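Local coordinates for polyketide synthase associated protein 5 (Mycobacterium tuberculosis, PDB 1Q9J) that probably catalyses the diesterification of phthiocerol and related alcohols with mycocerosic acids, the last step in making the dimycocerosate esters, at residues D128-H131 and G132-V136; P274-A277 and P278-T282; P265-L268 and R269-L272. All coordinates share one frame; numbering follows the deposited sequence.

Contact 1: D128-H131 and G132-V136; sequences DGHH and GAVLV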
ATOM      1  N   ASP A 128      -2.941  -3.277   5.620  1.00 39.72           N
ATOM      2  CA  ASP A 128      -2.718  -3.010   4.230  1.00 41.24           C
ATOM      3  C   ASP A 128      -2.599  -1.491   4.164  1.00 42.36           C
ATOM      4  O   ASP A 128      -2.589  -0.809   5.198  1.00 42.25           O
ATOM      5  CB  ASP A 128      -3.873  -3.531   3.362  1.00 44.28           C
ATOM      6  CG  ASP A 128      -5.263  -3.134   3.886  1.00 48.98           C
ATOM      7  OD1 ASP A 128      -5.505  -1.928   4.182  1.00 43.61           O
ATOM      8  OD2 ASP A 128      -6.132  -4.039   3.973  1.00 49.37           O
ATOM      9  N   GLY A 129      -2.525  -0.952   2.957  1.00 41.60           N
ATOM     10  CA  GLY A 129      -2.380   0.481   2.816  1.00 39.96           C
ATOM     11  C   GLY A 129      -3.384   1.302   3.582  1.00 42.77           C
ATOM     12  O   GLY A 129      -3.020   2.280   4.230  1.00 42.65           O
ATOM     13  N   HIS A 130      -4.652   0.916   3.498  1.00 49.24           N
ATOM     14  CA  HIS A 130      -5.730   1.650   4.166  1.00 51.14           C
ATOM     15  C   HIS A 130      -5.605   1.583   5.703  1.00 46.63           C
ATOM     16  O   HIS A 130      -5.610   2.616   6.383  1.00 42.60           O
ATOM     17  CB  HIS A 130      -7.087   1.101   3.679  1.00 57.13           C
ATOM     18  CG  HIS A 130      -8.277   1.862   4.179  1.00 67.57           C
ATOM     19  ND1 HIS A 130      -8.269   3.229   4.348  1.00 76.70           N
ATOM     20  CD2 HIS A 130      -9.512   1.444   4.543  1.00 68.90           C
ATOM     21  CE1 HIS A 130      -9.450   3.622   4.798  1.00 76.99           C
ATOM     22  NE2 HIS A 130     -10.221   2.558   4.924  1.00 76.63           N
ATOM     23  N   HIS A 131      -5.490   0.367   6.235  1.00 41.26           N
ATOM     24  CA  HIS A 131      -5.353   0.155   7.669  1.00 39.28           C
ATOM     25  C   HIS A 131      -4.156   0.967   8.201  1.00 42.69           C
ATOM     26  O   HIS A 131      -4.276   1.691   9.197  1.00 43.16           O
ATOM     27  CB  HIS A 131      -5.156  -1.336   7.923  1.00 34.37           C
ATOM     28  CG  HIS A 131      -5.153  -1.718   9.374  1.00 35.37           C
ATOM     29  ND1 HIS A 131      -4.685  -0.886  10.362  1.00 37.53           N
ATOM     30  CD2 HIS A 131      -5.491  -2.878   9.986  1.00 34.93           C
ATOM     31  CE1 HIS A 131      -4.732  -1.517  11.528  1.00 40.77           C
ATOM     32  NE2 HIS A 131      -5.216  -2.725  11.326  1.00 37.37           N
ATOM     33  N   GLY A 132      -3.021   0.878   7.510  1.00 41.44           N
ATOM     34  CA  GLY A 132      -1.839   1.608   7.932  1.00 39.41           C
ATOM     35  C   GLY A 132      -2.015   3.111   7.906  1.00 39.78           C
ATOM     36  O   GLY A 132      -1.670   3.802   8.857  1.00 43.10           O
ATOM     37  N   ALA A 133      -2.544   3.620   6.804  1.00 41.30           N
ATOM     38  CA  ALA A 133      -2.774   5.053   6.662  1.00 40.96           C
ATOM     39  C   ALA A 133      -3.605   5.547   7.849  1.00 42.68           C
ATOM     40  O   ALA A 133      -3.338   6.619   8.409  1.00 43.30           O
ATOM     41  CB  ALA A 133      -3.506   5.326   5.354  1.00 39.94           C
ATOM     42  N   VAL A 134      -4.616   4.767   8.230  1.00 40.19           N
ATOM     43  CA  VAL A 134      -5.464   5.130   9.358  1.00 39.87           C
ATOM     44  C   VAL A 134      -4.641   5.272  10.643  1.00 38.34           C
ATOM     45  O   VAL A 134      -4.884   6.169  11.444  1.00 37.57           O
ATOM     46  CB  VAL A 134      -6.601   4.086   9.569  1.00 38.62           C
ATOM     47  CG1 VAL A 134      -7.263   4.300  10.926  1.00 31.63           C
ATOM     48  CG2 VAL A 134      -7.636   4.208   8.467  1.00 29.39           C
ATOM     49  N   LEU A 135      -3.673   4.377  10.827  1.00 37.67           N
ATOM     50  CA  LEU A 135      -2.796   4.404  11.997  1.00 38.67           C
ATOM     51  C   LEU A 135      -1.951   5.678  11.958  1.00 38.09           C
ATOM     52  O   LEU A 135      -1.949   6.477  12.901  1.00 41.28           O
ATOM     53  CB  LEU A 135      -1.884   3.165  12.006  1.00 34.61           C
ATOM     54  CG  LEU A 135      -2.630   1.845  12.175  1.00 33.82           C
ATOM     55  CD1 LEU A 135      -1.695   0.665  11.966  1.00 34.03           C
ATOM     56  CD2 LEU A 135      -3.277   1.795  13.543  1.00 24.54           C
ATOM     57  N   VAL A 136      -1.251   5.858  10.844  1.00 37.59           N
ATOM     58  CA  VAL A 136      -0.401   7.023  10.612  1.00 39.94           C
ATOM     59  C   VAL A 136      -1.189   8.302  10.902  1.00 43.74           C
ATOM     60  O   VAL A 136      -0.673   9.266  11.469  1.00 48.10           O
ATOM     61  CB  VAL A 136       0.059   7.068   9.140  1.00 36.24           C
ATOM     62  CG1 VAL A 136       0.903   8.300   8.879  1.00 32.22           C
ATOM     63  CG2 VAL A 136       0.800   5.794   8.791  1.00 30.01           C
TER
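Asp128 O receives the amide of Gly132 at 2.9 Å from Gly132 N, the first in a run of i to i+4 bonds that winds residues 128-131 and 132-136 into the opening turns of helix 129-148. Gly129 O to Ala133 N, His130 O to Val134 N and His131 O to Leu135 N carry the ladder onward. Asp128 itself is the N-cap: its OD1 takes the His131 amide, 3.1 Å from His131 N and almost straight at 173°, on the anti side, though 30° out of the carboxylate plane.

CB of both histidines points away from residues 132-136, yet each ring still touches the residue one turn on. The His131 ring has Leu135 CG at its edge, in plane, while Leu135 CD1 lies 3.7 Å from His131 ND1. More loosely, His130 CE1 approaches Val134 CG2 at 4.1 Å.

While OD1 caps the helix, Asp128 OD2 accepts from Leu284 N and forms a salt bridge with Arg269 NH1. Asp128 closes the HXXXD motif that begins with His124, the probable proton acceptor. With both carboxylate oxygens engaged, its chemistry is consistent with a structural role in organising the active site rather than a direct part in acyl transfer.

Contact 2: P274-A277 and P278-T282; sequences PPVA and PTEAT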
ATOM      1  N   PRO A 274     -22.143  -6.308   5.887  1.00 47.44           N
ATOM      2  CA  PRO A 274     -21.858  -5.242   6.856  1.00 36.33           C
ATOM      3  C   PRO A 274     -20.426  -4.786   6.635  1.00 36.42           C
ATOM      4  O   PRO A 274     -19.479  -5.574   6.677  1.00 34.90           O
ATOM      5  CB  PRO A 274     -22.084  -5.914   8.204  1.00 30.95           C
ATOM      6  CG  PRO A 274     -21.801  -7.340   7.922  1.00 36.04           C
ATOM      7  CD  PRO A 274     -22.459  -7.560   6.599  1.00 40.06           C
ATOM      8  N   PRO A 275     -20.271  -3.508   6.288  1.00 37.29           N
ATOM      9  CA  PRO A 275     -18.966  -2.911   6.034  1.00 38.11           C
ATOM     10  C   PRO A 275     -17.985  -3.267   7.134  1.00 37.15           C
ATOM     11  O   PRO A 275     -18.381  -3.603   8.249  1.00 39.25           O
ATOM     12  CB  PRO A 275     -19.274  -1.413   5.955  1.00 38.07           C
ATOM     13  CG  PRO A 275     -20.589  -1.276   6.659  1.00 40.69           C
ATOM     14  CD  PRO A 275     -21.325  -2.492   6.218  1.00 38.91           C
ATOM     15  N   VAL A 276     -16.707  -3.232   6.795  1.00 38.05           N
ATOM     16  CA  VAL A 276     -15.647  -3.537   7.726  1.00 35.99           C
ATOM     17  C   VAL A 276     -14.896  -2.245   7.899  1.00 38.55           C
ATOM     18  O   VAL A 276     -14.792  -1.463   6.943  1.00 38.67           O
ATOM     19  CB  VAL A 276     -14.729  -4.605   7.152  1.00 36.12           C
ATOM     20  CG1 VAL A 276     -13.604  -4.880   8.115  1.00 38.17           C
ATOM     21  CG2 VAL A 276     -15.541  -5.876   6.876  1.00 27.00           C
ATOM     22  N   ALA A 277     -14.427  -1.961   9.106  1.00 34.15           N
ATOM     23  CA  ALA A 277     -13.693  -0.714   9.294  1.00 35.17           C
ATOM     24  C   ALA A 277     -12.216  -0.919   9.013  1.00 39.34           C
ATOM     25  O   ALA A 277     -11.698  -2.027   9.121  1.00 43.07           O
ATOM     26  CB  ALA A 277     -13.899  -0.208  10.692  1.00 24.97           C
ATOM     27  N   PRO A 278     -11.513   0.147   8.640  1.00 39.50           N
ATOM     28  CA  PRO A 278     -10.092   0.021   8.343  1.00 43.45           C
ATOM     29  C   PRO A 278      -9.197  -0.766   9.307  1.00 44.45           C
ATOM     30  O   PRO A 278      -8.362  -1.548   8.857  1.00 48.23           O
ATOM     31  CB  PRO A 278      -9.659   1.475   8.142  1.00 45.35           C
ATOM     32  CG  PRO A 278     -10.666   2.240   8.935  1.00 41.47           C
ATOM     33  CD  PRO A 278     -11.930   1.550   8.609  1.00 39.75           C
ATOM     34  N   THR A 279      -9.351  -0.596  10.617  1.00 43.66           N
ATOM     35  CA  THR A 279      -8.492  -1.346  11.546  1.00 40.69           C
ATOM     36  C   THR A 279      -9.191  -2.602  12.016  1.00 39.02           C
ATOM     37  O   THR A 279      -8.657  -3.355  12.826  1.00 39.55           O
ATOM     38  CB  THR A 279      -8.144  -0.562  12.808  1.00 40.97           C
ATOM     39  OG1 THR A 279      -9.254  -0.623  13.708  1.00 49.19           O
ATOM     40  CG2 THR A 279      -7.841   0.878  12.480  1.00 36.87           C
ATOM     41  N   GLU A 280     -10.402  -2.818  11.522  1.00 40.21           N
ATOM     42  CA  GLU A 280     -11.148  -3.999  11.917  1.00 40.49           C
ATOM     43  C   GLU A 280     -10.505  -5.252  11.315  1.00 40.56           C
ATOM     44  O   GLU A 280     -10.517  -6.337  11.917  1.00 41.23           O
ATOM     45  CB  GLU A 280     -12.608  -3.843  11.504  1.00 39.78           C
ATOM     46  CG  GLU A 280     -13.425  -5.103  11.595  1.00 43.99           C
ATOM     47  CD  GLU A 280     -14.873  -4.898  11.176  1.00 51.33           C
ATOM     48  OE1 GLU A 280     -15.178  -3.874  10.510  1.00 50.15           O
ATOM     49  OE2 GLU A 280     -15.705  -5.780  11.504  1.00 53.99           O
ATOM     50  N   ALA A 281      -9.934  -5.095  10.126  1.00 35.86           N
ATOM     51  CA  ALA A 281      -9.236  -6.196   9.472  1.00 39.23           C
ATOM     52  C   ALA A 281      -7.769  -5.827   9.192  1.00 41.42           C
ATOM     53  O   ALA A 281      -7.412  -4.645   9.066  1.00 39.47           O
ATOM     54  CB  ALA A 281      -9.934  -6.570   8.163  1.00 34.18           C
ATOM     55  N   THR A 282      -6.934  -6.859   9.087  1.00 42.53           N
ATOM     56  CA  THR A 282      -5.507  -6.714   8.804  1.00 40.68           C
ATOM     57  C   THR A 282      -5.330  -6.252   7.373  1.00 39.41           C
ATOM     58  O   THR A 282      -4.914  -5.130   7.079  1.00 36.85           O
ATOM     59  CB  THR A 282      -4.786  -8.065   8.935  1.00 37.27           C
ATOM     60  OG1 THR A 282      -4.643  -8.411  10.316  1.00 42.37           O
ATOM     61  CG2 THR A 282      -3.436  -7.985   8.317  1.00 49.14           C
TER
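Val276 and Glu280 cross at about a right angle, the glutamate passing over one branch of the valine. Glu280 CB points toward residues 274-277, and with CG anti to the backbone N (chi1 168°) and the chain extended beyond it, the side chain runs back along the preceding backbone. Its aliphatic part meets Val276 CG1, which lies 3.5 Å from Glu280 CG. The same methyl also touches Ala281 CB at 4.0 Å, so CG1 of Val276 sits against two successive residues of 278-282. Val167 of helix 164-170 packs on both Val276 and Ala281, extending this small apolar patch.

At the end of the glutamate, OE1 is modelled as the acceptor for Ala277 N. That bond is implausibly short and OE1 is crowded in the model, so its exact place is doubtful.

The backbone bond is clearer: Glu280 N donates to Ala277 O, the two atoms 2.8 Å apart. Ala277 O also receives a weak bond from Arg269 NE, while the next carbonyl, Pro278 O, accepts from Arg269 NH2. The Pro278 ring packs on His130 and Val134 of helix 129-148, and beside it Thr279 touches His131 and Val134, with its OG1 hydrogen-bonded to Gln158 OE1.

The bond from Glu280 N to Ala277 O, with Pro278 and Thr279 at the corners in conformations close to type I, defines a beta turn. It lies in the connection between strands 260-267 and 285-292, and through its corner residues it packs against the start of the helix that follows the HXXXD motif.

Contact 3: P265-L268 and R269-L272; sequences PVDL and RFVL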
ATOM      1  N   PRO A 265      -5.474  -3.418  -6.501  1.00 53.68           N
ATOM      2  CA  PRO A 265      -6.222  -3.639  -5.263  1.00 51.63           C
ATOM      3  C   PRO A 265      -7.665  -3.133  -5.245  1.00 48.87           C
ATOM      4  O   PRO A 265      -7.995  -2.169  -5.931  1.00 46.32           O
ATOM      5  CB  PRO A 265      -5.357  -2.927  -4.234  1.00 51.50           C
ATOM      6  CG  PRO A 265      -4.876  -1.723  -5.005  1.00 52.15           C
ATOM      7  CD  PRO A 265      -4.501  -2.316  -6.345  1.00 51.65           C
ATOM      8  N   VAL A 266      -8.522  -3.805  -4.475  1.00 48.52           N
ATOM      9  CA  VAL A 266      -9.919  -3.398  -4.294  1.00 48.58           C
ATOM     10  C   VAL A 266     -10.270  -3.610  -2.828  1.00 44.69           C
ATOM     11  O   VAL A 266     -10.392  -4.752  -2.365  1.00 40.05           O
ATOM     12  CB  VAL A 266     -10.936  -4.207  -5.156  1.00 53.68           C
ATOM     13  CG1 VAL A 266     -12.360  -3.768  -4.799  1.00 50.98           C
ATOM     14  CG2 VAL A 266     -10.695  -3.970  -6.638  1.00 54.67           C
ATOM     15  N   ASP A 267     -10.428  -2.506  -2.105  1.00 42.22           N
ATOM     16  CA  ASP A 267     -10.750  -2.568  -0.684  1.00 43.47           C
ATOM     17  C   ASP A 267     -12.160  -3.128  -0.471  1.00 42.34           C
ATOM     18  O   ASP A 267     -13.160  -2.450  -0.686  1.00 42.18           O
ATOM     19  CB  ASP A 267     -10.646  -1.170  -0.045  1.00 44.23           C
ATOM     20  CG  ASP A 267     -10.399  -1.227   1.459  1.00 46.79           C
ATOM     21  OD1 ASP A 267     -10.602  -2.310   2.065  1.00 47.44           O
ATOM     22  OD2 ASP A 267     -10.010  -0.191   2.042  1.00 53.43           O
ATOM     23  N   LEU A 268     -12.219  -4.377  -0.047  1.00 39.31           N
ATOM     24  CA  LEU A 268     -13.484  -5.020   0.203  1.00 42.79           C
ATOM     25  C   LEU A 268     -14.245  -4.384   1.376  1.00 44.42           C
ATOM     26  O   LEU A 268     -15.369  -4.773   1.685  1.00 41.39           O
ATOM     27  CB  LEU A 268     -13.260  -6.521   0.456  1.00 42.25           C
ATOM     28  CG  LEU A 268     -12.692  -7.256  -0.767  1.00 43.82           C
ATOM     29  CD1 LEU A 268     -12.624  -8.753  -0.538  1.00 39.76           C
ATOM     30  CD2 LEU A 268     -13.573  -6.957  -1.968  1.00 46.77           C
ATOM     31  N   ARG A 269     -13.643  -3.403   2.033  1.00 46.55           N
ATOM     32  CA  ARG A 269     -14.297  -2.764   3.168  1.00 46.72           C
ATOM     33  C   ARG A 269     -15.582  -2.037   2.771  1.00 47.09           C
ATOM     34  O   ARG A 269     -16.539  -2.024   3.541  1.00 45.74           O
ATOM     35  CB  ARG A 269     -13.343  -1.782   3.848  1.00 45.81           C
ATOM     36  CG  ARG A 269     -12.227  -2.437   4.642  1.00 47.60           C
ATOM     37  CD  ARG A 269     -11.244  -1.378   5.187  1.00 47.74           C
ATOM     38  NE  ARG A 269     -10.200  -1.950   6.046  1.00 48.68           N
ATOM     39  CZ  ARG A 269      -9.146  -2.648   5.618  1.00 48.71           C
ATOM     40  NH1 ARG A 269      -8.955  -2.877   4.326  1.00 46.45           N
ATOM     41  NH2 ARG A 269      -8.274  -3.137   6.494  1.00 46.47           N
ATOM     42  N   PHE A 270     -15.615  -1.443   1.579  1.00 49.66           N
ATOM     43  CA  PHE A 270     -16.810  -0.740   1.121  1.00 51.61           C
ATOM     44  C   PHE A 270     -17.629  -1.588   0.160  1.00 50.01           C
ATOM     45  O   PHE A 270     -18.679  -1.163  -0.318  1.00 54.07           O
ATOM     46  CB  PHE A 270     -16.431   0.553   0.425  1.00 53.68           C
ATOM     47  CG  PHE A 270     -15.171   1.165   0.942  1.00 60.73           C
ATOM     48  CD1 PHE A 270     -13.932   0.696   0.508  1.00 61.66           C
ATOM     49  CD2 PHE A 270     -15.213   2.218   1.860  1.00 60.89           C
ATOM     50  CE1 PHE A 270     -12.753   1.272   0.980  1.00 64.12           C
ATOM     51  CE2 PHE A 270     -14.036   2.801   2.339  1.00 61.48           C
ATOM     52  CZ  PHE A 270     -12.803   2.332   1.902  1.00 60.87           C
ATOM     53  N   VAL A 271     -17.137  -2.788  -0.110  1.00 43.81           N
ATOM     54  CA  VAL A 271     -17.799  -3.713  -0.998  1.00 40.55           C
ATOM     55  C   VAL A 271     -18.706  -4.701  -0.245  1.00 43.29           C
ATOM     56  O   VAL A 271     -19.929  -4.714  -0.422  1.00 42.91           O
ATOM     57  CB  VAL A 271     -16.736  -4.477  -1.831  1.00 34.58           C
ATOM     58  CG1 VAL A 271     -17.317  -5.749  -2.410  1.00 30.49           C
ATOM     59  CG2 VAL A 271     -16.230  -3.575  -2.963  1.00 30.63           C
ATOM     60  N   LEU A 272     -18.087  -5.509   0.608  1.00 43.94           N
ATOM     61  CA  LEU A 272     -18.764  -6.531   1.390  1.00 43.96           C
ATOM     62  C   LEU A 272     -19.966  -6.112   2.215  1.00 47.38           C
ATOM     63  O   LEU A 272     -20.248  -4.937   2.407  1.00 49.38           O
ATOM     64  CB  LEU A 272     -17.775  -7.196   2.335  1.00 47.77           C
ATOM     65  CG  LEU A 272     -16.540  -7.844   1.733  1.00 50.47           C
ATOM     66  CD1 LEU A 272     -15.767  -8.496   2.858  1.00 48.78           C
ATOM     67  CD2 LEU A 272     -16.925  -8.869   0.678  1.00 52.89           C
TER
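Asp267 and Arg269 grip each other round a type I beta turn, Asp267 to Phe270, into which strand 260-267 runs. Inside it is an Asx turn: Asp267 OD1 accepts from Arg269 N at 3.2 Å, whereas the bond of the beta turn itself, Phe270 N to Asp267 O, is long and weak. Asp267 CB points toward residues 269-272, and with CG anti to the backbone N (chi1 -156°) the carboxylate fits into the corner made by the arginine chain and the Phe270 ring. Arg269, extended from CG to NE, passes alongside OD1. The phenyl forms the second wall: Phe270 CE1 is 3.4 Å from Asp267 CB, and ring and carboxylate planes stand nearly perpendicular. Arg269 CB lies over one face of that ring, offset toward its rim.

A second, apolar set of bumps involves Val266, Leu268, Val271 and Leu272. Leu268 CB receives Leu272 CG at 3.8 Å, and Leu268 CD2 meets Val271 CG1 at 4.0 Å. The other Val271 branch, CG2, reaches back to Val266 CG1 on the strand, a looser touch. Winding the chain round this cluster, Leu268 O accepts from Leu272 N at 3.0 Å and, weakly, from Val271 N. Helix 164-170 supplies Val167 and Leu168 against Leu272, and Ile320 packs on Leu268.

Besides its bonds to Pro278 and Asp128, the guanidinium is held within the turn, which is consistent with Asp267 fixing its rotation. Arg269 NH1 makes a salt bridge with Asp267 OD1, 2.9 Å apart; the oxygen sits in the guanidinium plane and is met on the syn side, 28° out of the carboxylate plane, while Arg269 N comes to it from the opposite face.

Overall arrangement
From the N terminus the chain first reaches contact 1, where strand 117-123 has given way to helix 129-148. Much later, strand 260-267 ends in contact 3, and the same connection runs straight on into contact 2 before strand 285-292 begins. The three follow in series, neither nesting nor crossing; each is a local turn or helix start between adjoining segments, and none closes a long loop. In space they converge, contact 2 lying with its centre about 11 Å from that of contact 1 and about 10 Å from that of contact 3. Arg269, in the connection between strands 260-267 and 285-292, is the common node, bonding to Asp128 at the N-cap of helix 129-148 and to the turn of contact 2.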